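Local coordinates for glycosyl hydrolases family 2, sugar binding domain protein (Bacteroides uniformis str. 3978 T3 ii, PDB 6D1P) that probably hydrolyses beta-glucuronide bonds as a glycoside hydrolase family 2 beta-glucuronidase of a human gut bacterium, at residues A[49-54]-A[155-160]; A[242-247]-A[253-258]; A[287-292]-A[296-301]; A[587-590]-A[595-598]; A[762-767]-A[771-776]. All blocks are in the same frame, centred on the assembly; numbering follows the deposited sequence.

Contact 1: residues A[49-54]-A[155-160]; sequences MRPITG and RERFGG
Met-49, at the C-terminal end of helix 45-49, offers its carbonyl oxygen to the guanidinium of Arg-157. Arg-157 NH2 donates to Met-49 O over 2.7 Å with an N-H...O angle of 142°, and Arg-157 NH1 adds a weak bond of 3.2 Å to Met-49 O. Both amino groups therefore share one acceptor lying near the guanidinium edge, though 21° out of its plane. A cation at this end of a helix would probably be favoured by the helix dipole. The Met-49 side chain itself leads away.

At Arg-50 the chain departs from helical angles. Its side chain also turns away and crosses to the second subunit, where NH1 meets Gly-433 O and the carboxylate of Asp-434, a sodium-binding residue. Pro-51 then comes back over the arginine: its ring crosses the Arg-157 side chain at about a right angle, and Pro-51 CB sits above the middle of the guanidinium, 3.5 Å from Arg-157 CZ. Pro-51 CA covers the same group at 3.4 Å from Arg-157 NH2.

Arg-157 reaches this slot because CG stands anti to the backbone N (chi1 160°) and the chain runs straight on to NE. Phe-158 supports the opposite face of the guanidinium, its CZ offset toward the rim, while Arg-157 CG rests over the centre of the phenyl ring.

The contact thus ties the end of helix 45-49 to the C-terminal region of helix 152-156 in the sugar-binding domain, beside strand 162-169, where Met-49 packs on Pro-163 and Ala-165, and Phe-158 on Pro-163.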
# COMPACT_ATOMS: atom_id res chain seq x y z
N MET A 49 18.08 -11.91 -2.54
CA MET A 49 19.46 -12.03 -2.97
C MET A 49 19.62 -12.72 -4.32
O MET A 49 20.69 -12.61 -4.93
CB MET A 49 20.25 -12.81 -1.90
CG MET A 49 20.44 -12.04 -0.59
SD MET A 49 21.49 -10.63 -0.94
CE MET A 49 21.47 -9.72 0.61
N ARG A 50 18.59 -13.41 -4.81
CA ARG A 50 18.75 -14.27 -5.97
C ARG A 50 19.07 -13.46 -7.23
O ARG A 50 18.76 -12.27 -7.31
CB ARG A 50 17.49 -15.11 -6.18
CG ARG A 50 16.32 -14.38 -6.80
CD ARG A 50 15.19 -15.36 -7.04
NE ARG A 50 13.89 -14.72 -7.17
CZ ARG A 50 12.76 -15.39 -7.22
NH1 ARG A 50 12.78 -16.71 -7.16
NH2 ARG A 50 11.60 -14.75 -7.32
N PRO A 51 19.72 -14.08 -8.22
CA PRO A 51 20.13 -13.35 -9.42
C PRO A 51 19.05 -13.30 -10.49
O PRO A 51 18.10 -14.08 -10.49
CB PRO A 51 21.33 -14.16 -9.90
CG PRO A 51 20.98 -15.56 -9.51
CD PRO A 51 20.17 -15.48 -8.25
N ILE A 52 19.22 -12.35 -11.41
CA ILE A 52 18.30 -12.18 -12.53
C ILE A 52 18.77 -13.09 -13.67
O ILE A 52 19.89 -12.95 -14.15
CB ILE A 52 18.27 -10.71 -12.99
CG1 ILE A 52 18.08 -9.78 -11.78
CG2 ILE A 52 17.19 -10.51 -14.03
CD1 ILE A 52 16.71 -9.83 -11.15
N THR A 53 17.91 -14.02 -14.09
CA THR A 53 18.34 -14.95 -15.13
C THR A 53 18.13 -14.39 -16.52
O THR A 53 18.83 -14.79 -17.46
CB THR A 53 17.61 -16.30 -15.02
OG1 THR A 53 16.26 -16.20 -15.49
CG2 THR A 53 17.62 -16.80 -13.59
N GLY A 54 17.19 -13.46 -16.69
CA GLY A 54 16.99 -12.84 -17.98
C GLY A 54 15.92 -11.77 -17.90
O GLY A 54 15.05 -11.79 -17.02
N ARG A 155 33.35 -13.39 -5.72
CA ARG A 155 34.14 -12.92 -6.84
C ARG A 155 33.40 -13.09 -8.16
O ARG A 155 33.38 -12.16 -8.98
CB ARG A 155 35.47 -13.68 -6.88
CG ARG A 155 36.61 -12.86 -7.44
CD ARG A 155 37.58 -12.45 -6.35
NE ARG A 155 38.61 -11.55 -6.86
CZ ARG A 155 39.60 -11.92 -7.66
NH1 ARG A 155 39.71 -13.19 -8.05
NH2 ARG A 155 40.49 -11.03 -8.08
N GLU A 156 32.78 -14.25 -8.37
CA GLU A 156 32.18 -14.58 -9.66
C GLU A 156 30.99 -13.68 -9.98
O GLU A 156 30.87 -13.17 -11.09
CB GLU A 156 31.75 -16.05 -9.68
CG GLU A 156 32.90 -17.03 -9.63
CD GLU A 156 32.44 -18.45 -9.35
OE1 GLU A 156 31.25 -18.63 -9.01
OE2 GLU A 156 33.26 -19.38 -9.47
N ARG A 157 30.09 -13.50 -9.01
CA ARG A 157 28.84 -12.80 -9.26
C ARG A 157 28.87 -11.33 -8.86
O ARG A 157 28.33 -10.49 -9.58
CB ARG A 157 27.69 -13.48 -8.52
CG ARG A 157 26.51 -12.56 -8.34
CD ARG A 157 25.26 -13.33 -8.11
NE ARG A 157 24.15 -12.42 -7.88
CZ ARG A 157 23.05 -12.74 -7.21
NH1 ARG A 157 22.92 -13.97 -6.70
NH2 ARG A 157 22.10 -11.83 -7.04
N PHE A 158 29.47 -11.01 -7.73
CA PHE A 158 29.44 -9.64 -7.23
C PHE A 158 30.77 -8.94 -7.39
O PHE A 158 30.87 -7.75 -7.08
CB PHE A 158 29.01 -9.64 -5.76
CG PHE A 158 27.70 -10.34 -5.52
CD1 PHE A 158 27.67 -11.63 -5.03
CD2 PHE A 158 26.49 -9.71 -5.80
CE1 PHE A 158 26.47 -12.29 -4.81
CE2 PHE A 158 25.29 -10.35 -5.59
CZ PHE A 158 25.28 -11.64 -5.08
N GLY A 159 31.79 -9.63 -7.90
CA GLY A 159 33.06 -9.00 -8.18
C GLY A 159 33.69 -8.45 -6.92
O GLY A 159 34.15 -7.30 -6.90
N GLY A 160 33.69 -9.26 -5.87
CA GLY A 160 34.33 -8.90 -4.63
C GLY A 160 33.55 -7.98 -3.72
O GLY A 160 33.96 -7.80 -2.57

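Contact 2: residues A[242-247]-A[253-258]; sequences SLRVFS and VNSISS
Strands 242-246 and 253-258 run antiparallel, their axes 4.7 Å apart at closest, with Leu-243 facing Ile-256 and Val-245 facing Asn-254 as hydrogen-bonded pairs. Leu-243 N donates to Ile-256 O, and Ile-256 N returns a bond of 2.8 Å to Leu-243 O. Further on the register slips: Val-245 N gives a nearly straight bond (175°) to Asn-254 O at 3.1 Å, while Val-245 O accepts from Val-253 N at 2.8 Å. Two residues, Val-253 and Asn-254, therefore oppose the single Val-245, which makes a classic beta bulge near the turn of this hairpin.

The bulge brings Val-253 beside Val-245, and their branches meet at 3.5 Å between Val-245 CG1 and Val-253 CG2. The other methyl of Val-253, CG1, lies 3.7 Å from Ser-247 CB, filling the corner where the strand ends; Ser-247 OG turns into the hairpin loop to bind Glu-249 N and Lys-251 N.

The hairpin forms one side of a four-stranded sheet in the family 2 domain, consistent with its immunoglobulin-like beta sandwich. Leu-243 and Ile-256 point to the same sheet face, where Leu-243 packs on Ala-288 and Ile-256 on Tyr-266 and Ile-268.

On the other face stand Ser-242, Arg-244 and Ser-255. Arg-244 CG touches Ser-255 OG at 3.6 Å, and the arginine chain, bent at chi3 (-123°), swings its guanidinium over Ser-242 OG, which sits under the centre of that flat group. The same hydroxyl makes a weak bond of 3.5 Å from Ser-242 OG to Ile-256 O.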
# COMPACT_ATOMS: atom_id res chain seq x y z
N SER A 242 46.45 7.55 24.94
CA SER A 242 46.52 8.96 25.30
C SER A 242 45.14 9.58 25.49
O SER A 242 44.13 9.08 24.99
CB SER A 242 47.28 9.76 24.25
OG SER A 242 47.36 11.12 24.66
N LEU A 243 45.13 10.72 26.18
CA LEU A 243 43.90 11.40 26.57
C LEU A 243 44.22 12.88 26.75
O LEU A 243 44.99 13.24 27.65
CB LEU A 243 43.37 10.81 27.86
CG LEU A 243 41.89 11.02 28.18
CD1 LEU A 243 41.09 10.09 27.30
CD2 LEU A 243 41.63 10.75 29.63
N ARG A 244 43.63 13.75 25.91
CA ARG A 244 43.87 15.18 25.99
C ARG A 244 42.56 15.95 26.05
O ARG A 244 41.59 15.60 25.37
CB ARG A 244 44.69 15.67 24.80
CG ARG A 244 46.07 15.06 24.69
CD ARG A 244 46.84 15.65 23.52
NE ARG A 244 47.28 14.61 22.59
CZ ARG A 244 48.41 13.93 22.72
NH1 ARG A 244 49.22 14.18 23.74
NH2 ARG A 244 48.74 12.99 21.83
N VAL A 245 42.54 17.01 26.86
CA VAL A 245 41.36 17.85 27.03
C VAL A 245 41.68 19.26 26.54
O VAL A 245 42.57 19.91 27.08
CB VAL A 245 40.88 17.90 28.48
CG1 VAL A 245 39.80 18.94 28.64
CG2 VAL A 245 40.36 16.54 28.90
N PHE A 246 40.93 19.73 25.54
CA PHE A 246 41.15 21.03 24.93
C PHE A 246 40.07 22.03 25.34
O PHE A 246 38.90 21.67 25.45
CB PHE A 246 41.18 20.92 23.41
CG PHE A 246 42.25 20.01 22.90
CD1 PHE A 246 43.52 20.50 22.63
CD2 PHE A 246 41.99 18.66 22.69
CE1 PHE A 246 44.52 19.66 22.15
CE2 PHE A 246 42.98 17.82 22.22
CZ PHE A 246 44.24 18.31 21.95
N SER A 247 40.48 23.28 25.54
CA SER A 247 39.57 24.35 25.92
C SER A 247 38.64 24.68 24.76
O SER A 247 38.84 24.24 23.63
CB SER A 247 40.36 25.59 26.32
OG SER A 247 40.84 26.27 25.17
N VAL A 253 44.16 22.06 27.96
CA VAL A 253 44.03 22.39 29.38
C VAL A 253 44.70 21.34 30.26
O VAL A 253 45.02 21.64 31.42
CB VAL A 253 42.56 22.53 29.83
CG1 VAL A 253 41.72 23.20 28.77
CG2 VAL A 253 41.98 21.17 30.19
N ASN A 254 44.92 20.14 29.74
CA ASN A 254 45.37 19.03 30.56
C ASN A 254 45.62 17.84 29.66
O ASN A 254 45.01 17.74 28.59
CB ASN A 254 44.34 18.70 31.64
CG ASN A 254 44.97 18.14 32.90
OD1 ASN A 254 45.39 16.98 32.93
ND2 ASN A 254 45.03 18.96 33.95
N SER A 255 46.51 16.94 30.06
CA SER A 255 46.89 15.81 29.22
C SER A 255 47.30 14.65 30.11
O SER A 255 47.80 14.84 31.22
CB SER A 255 48.02 16.18 28.25
OG SER A 255 48.42 15.06 27.46
N ILE A 256 47.05 13.44 29.60
CA ILE A 256 47.36 12.19 30.29
C ILE A 256 47.77 11.17 29.24
O ILE A 256 47.28 11.17 28.11
CB ILE A 256 46.16 11.64 31.12
CG1 ILE A 256 45.73 12.63 32.21
CG2 ILE A 256 46.50 10.29 31.74
CD1 ILE A 256 44.39 12.30 32.87
N SER A 257 48.72 10.32 29.61
CA SER A 257 48.89 9.02 28.97
C SER A 257 48.71 7.96 30.04
O SER A 257 49.12 8.17 31.19
CB SER A 257 50.26 8.90 28.31
OG SER A 257 50.64 7.54 28.28
N SER A 258 48.09 6.84 29.68
CA SER A 258 47.79 5.83 30.68
C SER A 258 47.85 4.45 30.06
O SER A 258 47.66 4.28 28.86
CB SER A 258 46.42 6.07 31.32
OG SER A 258 46.28 5.31 32.51

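Contact 3: residues A[287-292]-A[296-301]; sequences VAELID and TLRTTQ
Glu-289 and Arg-298 lie side by side, pointing the same way, and join in a salt bridge of 3.1 Å between Glu-289 OE1 and Arg-298 NH1. The carboxylate meets the edge of the guanidinium, but their planes are 61° apart, and a single pair of atoms carries the bridge. A sharp bend in the arginine, nearly eclipsed at chi3 (-19°), folds the guanidinium back toward the glutamate. The aliphatic part of Arg-298 is braced by Val-287, whose CG1 is 3.6 Å from Arg-298 CG as the two side chains cross.

Glu-289 also crosses Thr-296 obliquely, with Glu-289 OE2 3.2 Å from Thr-296 CG2. Replacing Glu-289 by a leucine would probably strand Arg-298 without its carboxylate mate and let the bent guanidinium turn.

On the opposite face of the sheet, Ala-288 CB touches Thr-299 CG2 at 3.7 Å, and Leu-290 and Leu-297 face each other more loosely. Four backbone bonds hold the antiparallel ladder, two in each of the pairs Ala-288/Thr-299 and Leu-290/Leu-297; Leu-297 N to Leu-290 O is 2.7 Å.

This hairpin of strands 284-292 and 295-303 completes the four-stranded sheet: strand 240-246 runs along the far side of 284-292, while strand 203-213 packs on the face bearing Ala-288, Leu-290, Leu-297 and Thr-299, through Phe-204 and Ile-207.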
# COMPACT_ATOMS: atom_id res chain seq x y z
N VAL A 287 39.82 14.36 23.61
CA VAL A 287 40.30 13.52 22.51
C VAL A 287 40.99 12.31 23.12
O VAL A 287 41.98 12.46 23.86
CB VAL A 287 41.25 14.28 21.57
CG1 VAL A 287 41.67 13.38 20.43
CG2 VAL A 287 40.60 15.55 21.04
N ALA A 288 40.48 11.13 22.82
CA ALA A 288 41.13 9.88 23.16
C ALA A 288 41.80 9.33 21.92
O ALA A 288 41.33 9.52 20.79
CB ALA A 288 40.13 8.86 23.72
N GLU A 289 42.90 8.62 22.13
CA GLU A 289 43.75 8.26 21.02
C GLU A 289 44.45 6.96 21.34
O GLU A 289 45.08 6.83 22.39
CB GLU A 289 44.77 9.37 20.75
CG GLU A 289 45.02 9.61 19.29
CD GLU A 289 46.22 10.49 19.08
OE1 GLU A 289 46.22 11.63 19.58
OE2 GLU A 289 47.18 10.01 18.43
N LEU A 290 44.35 6.00 20.44
CA LEU A 290 44.96 4.70 20.63
C LEU A 290 45.66 4.30 19.34
O LEU A 290 45.14 4.55 18.24
CB LEU A 290 43.92 3.65 21.02
CG LEU A 290 44.46 2.23 21.17
CD1 LEU A 290 45.42 2.17 22.36
CD2 LEU A 290 43.33 1.23 21.33
N ILE A 291 46.83 3.69 19.46
CA ILE A 291 47.66 3.33 18.32
C ILE A 291 47.92 1.83 18.35
O ILE A 291 48.19 1.26 19.41
CB ILE A 291 48.99 4.11 18.33
CG1 ILE A 291 48.71 5.61 18.40
CG2 ILE A 291 49.81 3.78 17.08
CD1 ILE A 291 49.86 6.42 18.92
N ASP A 292 47.82 1.20 17.18
CA ASP A 292 48.34 -0.14 16.98
C ASP A 292 48.68 -0.29 15.50
O ASP A 292 47.99 0.27 14.64
CB ASP A 292 47.34 -1.22 17.41
CG ASP A 292 48.02 -2.54 17.70
OD1 ASP A 292 49.06 -2.53 18.39
OD2 ASP A 292 47.51 -3.59 17.24
N THR A 296 46.19 5.16 13.94
CA THR A 296 45.74 5.90 15.10
C THR A 296 44.22 5.93 15.15
O THR A 296 43.57 6.60 14.34
CB THR A 296 46.31 7.32 15.07
OG1 THR A 296 47.74 7.24 15.09
CG2 THR A 296 45.83 8.11 16.27
N LEU A 297 43.65 5.20 16.11
CA LEU A 297 42.24 5.32 16.43
C LEU A 297 42.04 6.56 17.30
O LEU A 297 42.64 6.67 18.38
CB LEU A 297 41.73 4.07 17.15
CG LEU A 297 40.26 4.09 17.57
CD1 LEU A 297 39.33 4.03 16.36
CD2 LEU A 297 39.96 2.95 18.54
N ARG A 298 41.24 7.49 16.82
CA ARG A 298 40.93 8.70 17.56
C ARG A 298 39.43 8.83 17.73
O ARG A 298 38.65 8.45 16.84
CB ARG A 298 41.46 9.95 16.86
CG ARG A 298 41.22 11.24 17.63
CD ARG A 298 41.64 12.47 16.84
NE ARG A 298 42.56 12.11 15.76
CZ ARG A 298 43.87 11.98 15.91
NH1 ARG A 298 44.43 12.19 17.10
NH2 ARG A 298 44.62 11.64 14.87
N THR A 299 39.02 9.37 18.87
CA THR A 299 37.64 9.79 19.05
C THR A 299 37.64 11.12 19.79
O THR A 299 38.35 11.30 20.78
CB THR A 299 36.82 8.75 19.81
OG1 THR A 299 35.49 9.25 20.02
CG2 THR A 299 37.45 8.43 21.16
N THR A 300 36.84 12.05 19.28
CA THR A 300 36.73 13.39 19.84
C THR A 300 35.34 13.55 20.45
O THR A 300 34.34 13.19 19.83
CB THR A 300 36.96 14.43 18.75
OG1 THR A 300 38.22 14.17 18.12
CG2 THR A 300 36.95 15.81 19.33
N GLN A 301 35.30 14.10 21.66
CA GLN A 301 34.05 14.25 22.40
C GLN A 301 33.94 15.68 22.92
O GLN A 301 34.90 16.21 23.48
CB GLN A 301 34.01 13.28 23.57
CG GLN A 301 34.18 11.84 23.18
CD GLN A 301 32.88 11.24 22.72
OE1 GLN A 301 31.82 11.56 23.27
NE2 GLN A 301 32.95 10.38 21.71

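Contact 4: residues A[587-590]-A[595-598]; sequences PDNP and NQKG
Asn-589 and Asn-595 mark the nearest approach of two loops, their CA atoms 7.5 Å apart, and no backbone hydrogen bond joins the segments. Both belong to the TIM barrel domain, and the second carries an Asx turn: Asn-595 OD1 accepts from Lys-597 N at 3.1 Å, the donor lying in the carbonyl plane. The Asn-Gln-Lys sequence matches the Asn-X-Lys motif with which beta-glucuronidases recognise the substrate carboxylate, so Asn-595 and Lys-597 probably serve that purpose here; a glycerol lies about 5 Å from the Asn-595 side chain.

Between these two residues Gln-596 points the other way, toward the first loop. With CG anti to the carbonyl carbon (chi1 -60°) and an extended chain beyond, its amide reaches Pro-590, whose ring it crosses. The amide is fixed at both ends, OE1 accepting from Ile-591 N and NE2 bonding to His-518 ND1. The proline ring is thus held against a buried glutamine whose polar atoms have partners. Asn-589 keeps close by: its ND2 bonds to Val-594 O and passes 4.1 Å from Asn-595 CA. Further out, Asp-183 takes Asn-595 ND2 and Asp-516 forms a salt bridge with Lys-597.

Gln-596 OE1 sits snugly among carbons of the first loop, 3.7 Å from Asn-589 CB, 3.4 Å from Pro-590 CB and 3.2 Å from Pro-590 CD.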
# COMPACT_ATOMS: atom_id res chain seq x y z
N PRO A 587 -7.51 13.11 10.67
CA PRO A 587 -7.87 13.09 9.24
C PRO A 587 -8.58 14.35 8.77
O PRO A 587 -8.49 14.72 7.60
CB PRO A 587 -8.78 11.86 9.12
CG PRO A 587 -9.35 11.71 10.50
CD PRO A 587 -8.19 12.02 11.40
N ASP A 588 -9.28 15.04 9.67
CA ASP A 588 -10.15 16.13 9.26
C ASP A 588 -9.60 17.50 9.65
O ASP A 588 -10.36 18.48 9.58
CB ASP A 588 -11.54 15.94 9.87
CG ASP A 588 -12.20 14.61 9.45
OD1 ASP A 588 -12.26 14.34 8.23
OD2 ASP A 588 -12.64 13.85 10.35
N ASN A 589 -8.34 17.61 10.06
CA ASN A 589 -7.78 18.92 10.38
C ASN A 589 -7.79 19.80 9.12
O ASN A 589 -7.76 19.28 8.00
CB ASN A 589 -6.35 18.81 10.90
CG ASN A 589 -6.30 18.80 12.41
OD1 ASN A 589 -7.32 18.68 13.08
ND2 ASN A 589 -5.09 18.91 12.97
N PRO A 590 -7.84 21.12 9.28
CA PRO A 590 -7.81 22.00 8.10
C PRO A 590 -6.73 21.62 7.09
O PRO A 590 -6.96 21.74 5.88
CB PRO A 590 -7.56 23.39 8.72
CG PRO A 590 -8.15 23.29 10.07
CD PRO A 590 -7.91 21.88 10.54
N ASN A 595 -0.87 18.11 12.48
CA ASN A 595 -1.05 18.85 13.72
C ASN A 595 -0.56 20.27 13.46
O ASN A 595 0.61 20.48 13.15
CB ASN A 595 -0.27 18.15 14.83
CG ASN A 595 -0.42 18.82 16.19
OD1 ASN A 595 -0.21 20.04 16.34
ND2 ASN A 595 -0.77 18.03 17.20
N GLN A 596 -1.47 21.24 13.48
CA GLN A 596 -1.15 22.61 13.08
C GLN A 596 -0.83 23.53 14.27
O GLN A 596 -1.08 24.74 14.22
CB GLN A 596 -2.29 23.17 12.23
CG GLN A 596 -2.48 22.30 10.96
CD GLN A 596 -3.69 22.70 10.11
OE1 GLN A 596 -4.75 22.07 10.16
NE2 GLN A 596 -3.52 23.75 9.31
N LYS A 597 -0.23 23.00 15.34
CA LYS A 597 0.16 23.83 16.47
C LYS A 597 1.56 24.44 16.33
O LYS A 597 2.08 24.97 17.31
CB LYS A 597 0.08 23.03 17.76
CG LYS A 597 -1.33 22.70 18.20
CD LYS A 597 -1.29 21.82 19.46
CE LYS A 597 -2.70 21.47 19.94
NZ LYS A 597 -3.41 20.50 19.05
N GLY A 598 2.17 24.36 15.15
CA GLY A 598 3.47 24.97 14.96
C GLY A 598 3.37 26.48 14.86
O GLY A 598 2.30 27.05 14.63

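Contact 5: residues A[762-767]-A[771-776]; sequences LLRNQG and GSRRIQ
Gln-766 N donates to Gly-771 O at 2.9 Å (162°), closing a loop that leads into strand 774-776, an outer strand of an antiparallel four-stranded sheet. Two CA-H...O contacts support that bond: Gly-771 CA to Leu-763 O, 3.2 Å, and Arg-764 CA to Gly-771 O, 3.3 Å. Glycine suits position 771, since a CB on Gly-771 would clash with Gln-766 CG.

One side-chain bond steadies the turn from within. Gln-766, bent at chi2 (-63°), curls back to send NE2 to Arg-764 O at 2.9 Å, nearly straight. With alanine in place of Gln-766, the Arg-764 carbonyl would probably lose its amide partner and a gap would open beside Gly-771.

Of the charged groups, Arg-764 and Arg-773 run alongside each other with guanidinium planes almost perpendicular. Arg-764 NH1 touches Arg-773 CD at 3.6 Å; the like charges are probably eased by Asp-82, which pairs with Arg-773, while Arg-764 NH2 binds Ser-759 O.

Water joins the segments twice. One molecule accepts from Asn-765 N and Arg-773 N; a second accepts from Gly-767 N at 2.9 Å and donates to Ser-772 OG, which also bonds Thr-768 O.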
# COMPACT_ATOMS: atom_id res chain seq x y z
N LEU A 762 0.79 18.58 -9.77
CA LEU A 762 0.48 19.26 -8.51
C LEU A 762 1.49 18.89 -7.44
O LEU A 762 1.77 17.71 -7.22
CB LEU A 762 -0.93 18.91 -8.04
CG LEU A 762 -2.05 19.42 -8.94
CD1 LEU A 762 -3.42 19.08 -8.36
CD2 LEU A 762 -1.90 20.93 -9.17
N LEU A 763 2.06 19.91 -6.78
CA LEU A 763 2.89 19.69 -5.60
C LEU A 763 1.94 19.35 -4.47
O LEU A 763 1.31 20.23 -3.88
CB LEU A 763 3.73 20.91 -5.26
CG LEU A 763 4.32 20.83 -3.84
CD1 LEU A 763 5.63 19.99 -3.82
CD2 LEU A 763 4.50 22.20 -3.11
N ARG A 764 1.81 18.07 -4.14
CA ARG A 764 0.87 17.72 -3.10
C ARG A 764 1.54 16.83 -2.06
O ARG A 764 2.75 16.56 -2.12
CB ARG A 764 -0.38 17.05 -3.68
CG ARG A 764 -0.15 15.83 -4.54
CD ARG A 764 -1.43 15.57 -5.35
NE ARG A 764 -1.24 14.58 -6.41
CZ ARG A 764 -1.86 13.40 -6.45
NH1 ARG A 764 -2.72 13.06 -5.49
NH2 ARG A 764 -1.63 12.56 -7.46
N ASN A 765 0.72 16.40 -1.10
CA ASN A 765 1.13 15.59 0.05
C ASN A 765 2.35 16.17 0.78
O ASN A 765 3.26 15.45 1.17
CB ASN A 765 1.39 14.14 -0.37
CG ASN A 765 0.22 13.53 -1.08
OD1 ASN A 765 -0.94 13.79 -0.74
ND2 ASN A 765 0.50 12.73 -2.08
N GLN A 766 2.34 17.49 0.98
CA GLN A 766 3.42 18.11 1.76
C GLN A 766 3.03 18.40 3.20
O GLN A 766 3.91 18.49 4.06
CB GLN A 766 3.88 19.40 1.08
CG GLN A 766 4.36 19.22 -0.36
CD GLN A 766 5.57 18.32 -0.44
OE1 GLN A 766 6.64 18.64 0.09
NE2 GLN A 766 5.41 17.16 -1.09
N GLY A 767 1.74 18.56 3.48
CA GLY A 767 1.31 19.01 4.80
C GLY A 767 1.46 20.51 5.01
O GLY A 767 1.59 20.95 6.16
N GLY A 771 0.88 22.97 -0.54
CA GLY A 771 1.25 21.65 -1.00
C GLY A 771 0.28 20.58 -0.56
O GLY A 771 0.69 19.44 -0.29
N SER A 772 -1.01 20.92 -0.49
CA SER A 772 -2.05 20.00 -0.07
C SER A 772 -3.12 19.91 -1.15
O SER A 772 -3.61 20.93 -1.64
CB SER A 772 -2.69 20.45 1.25
OG SER A 772 -1.70 20.50 2.26
N ARG A 773 -3.47 18.66 -1.50
CA ARG A 773 -4.52 18.38 -2.47
C ARG A 773 -5.90 18.74 -1.95
O ARG A 773 -6.79 19.11 -2.74
CB ARG A 773 -4.48 16.89 -2.83
CG ARG A 773 -5.41 16.51 -3.96
CD ARG A 773 -5.50 15.01 -4.18
NE ARG A 773 -6.56 14.40 -3.37
CZ ARG A 773 -7.86 14.53 -3.62
NH1 ARG A 773 -8.28 15.27 -4.66
NH2 ARG A 773 -8.74 13.93 -2.83
N ARG A 774 -6.12 18.58 -0.64
CA ARG A 774 -7.36 18.98 0.01
C ARG A 774 -7.05 19.80 1.26
O ARG A 774 -6.25 19.37 2.10
CB ARG A 774 -8.22 17.77 0.38
CG ARG A 774 -9.49 18.14 1.10
CD ARG A 774 -10.15 16.90 1.62
NE ARG A 774 -10.37 15.99 0.51
CZ ARG A 774 -10.29 14.67 0.58
NH1 ARG A 774 -9.99 14.05 1.72
NH2 ARG A 774 -10.52 13.95 -0.51
N ILE A 775 -7.69 20.95 1.39
CA ILE A 775 -7.37 21.87 2.47
C ILE A 775 -8.56 22.81 2.65
O ILE A 775 -9.16 23.27 1.68
CB ILE A 775 -6.06 22.64 2.15
CG1 ILE A 775 -5.66 23.59 3.26
CG2 ILE A 775 -6.19 23.42 0.89
CD1 ILE A 775 -4.27 24.20 3.03
N GLN A 776 -8.88 23.10 3.91
CA GLN A 776 -9.89 24.11 4.20
C GLN A 776 -9.44 25.48 3.70
O GLN A 776 -8.26 25.82 3.79
CB GLN A 776 -10.16 24.18 5.69
CG GLN A 776 -10.94 23.01 6.22
CD GLN A 776 -11.13 23.13 7.72
OE1 GLN A 776 -10.97 24.21 8.29
NE2 GLN A 776 -11.45 22.02 8.37
O HOH W 1 -2.05 16.65 -0.12
O HOH W 2 -0.84 17.75 2.39

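Overall arrangement
Contacts 2 and 3 are neighbouring hairpins of one sheet, their centres about 11 Å apart, joined where strands 240-246 and 284-292 pair; contact 2 is the more superficial and contact 3 partly buried. Both rest on antiparallel backbone ladders, that of contact 2 broken by a bulge, that of contact 3 regular. Contacts 4 and 5, centres about 13 Å apart, also touch, through Pro-590 O and Gln-776 N, so the barrel loop meets the C-terminal sheet there. Contact 4 is fully buried and depends on side-chain amides, whereas contact 5 mixes backbone bonds, bridging waters and two arginines lying alongside. Contact 1 stands apart, meeting the second subunit through Arg-50 alone, while Arg-157 does most of the work.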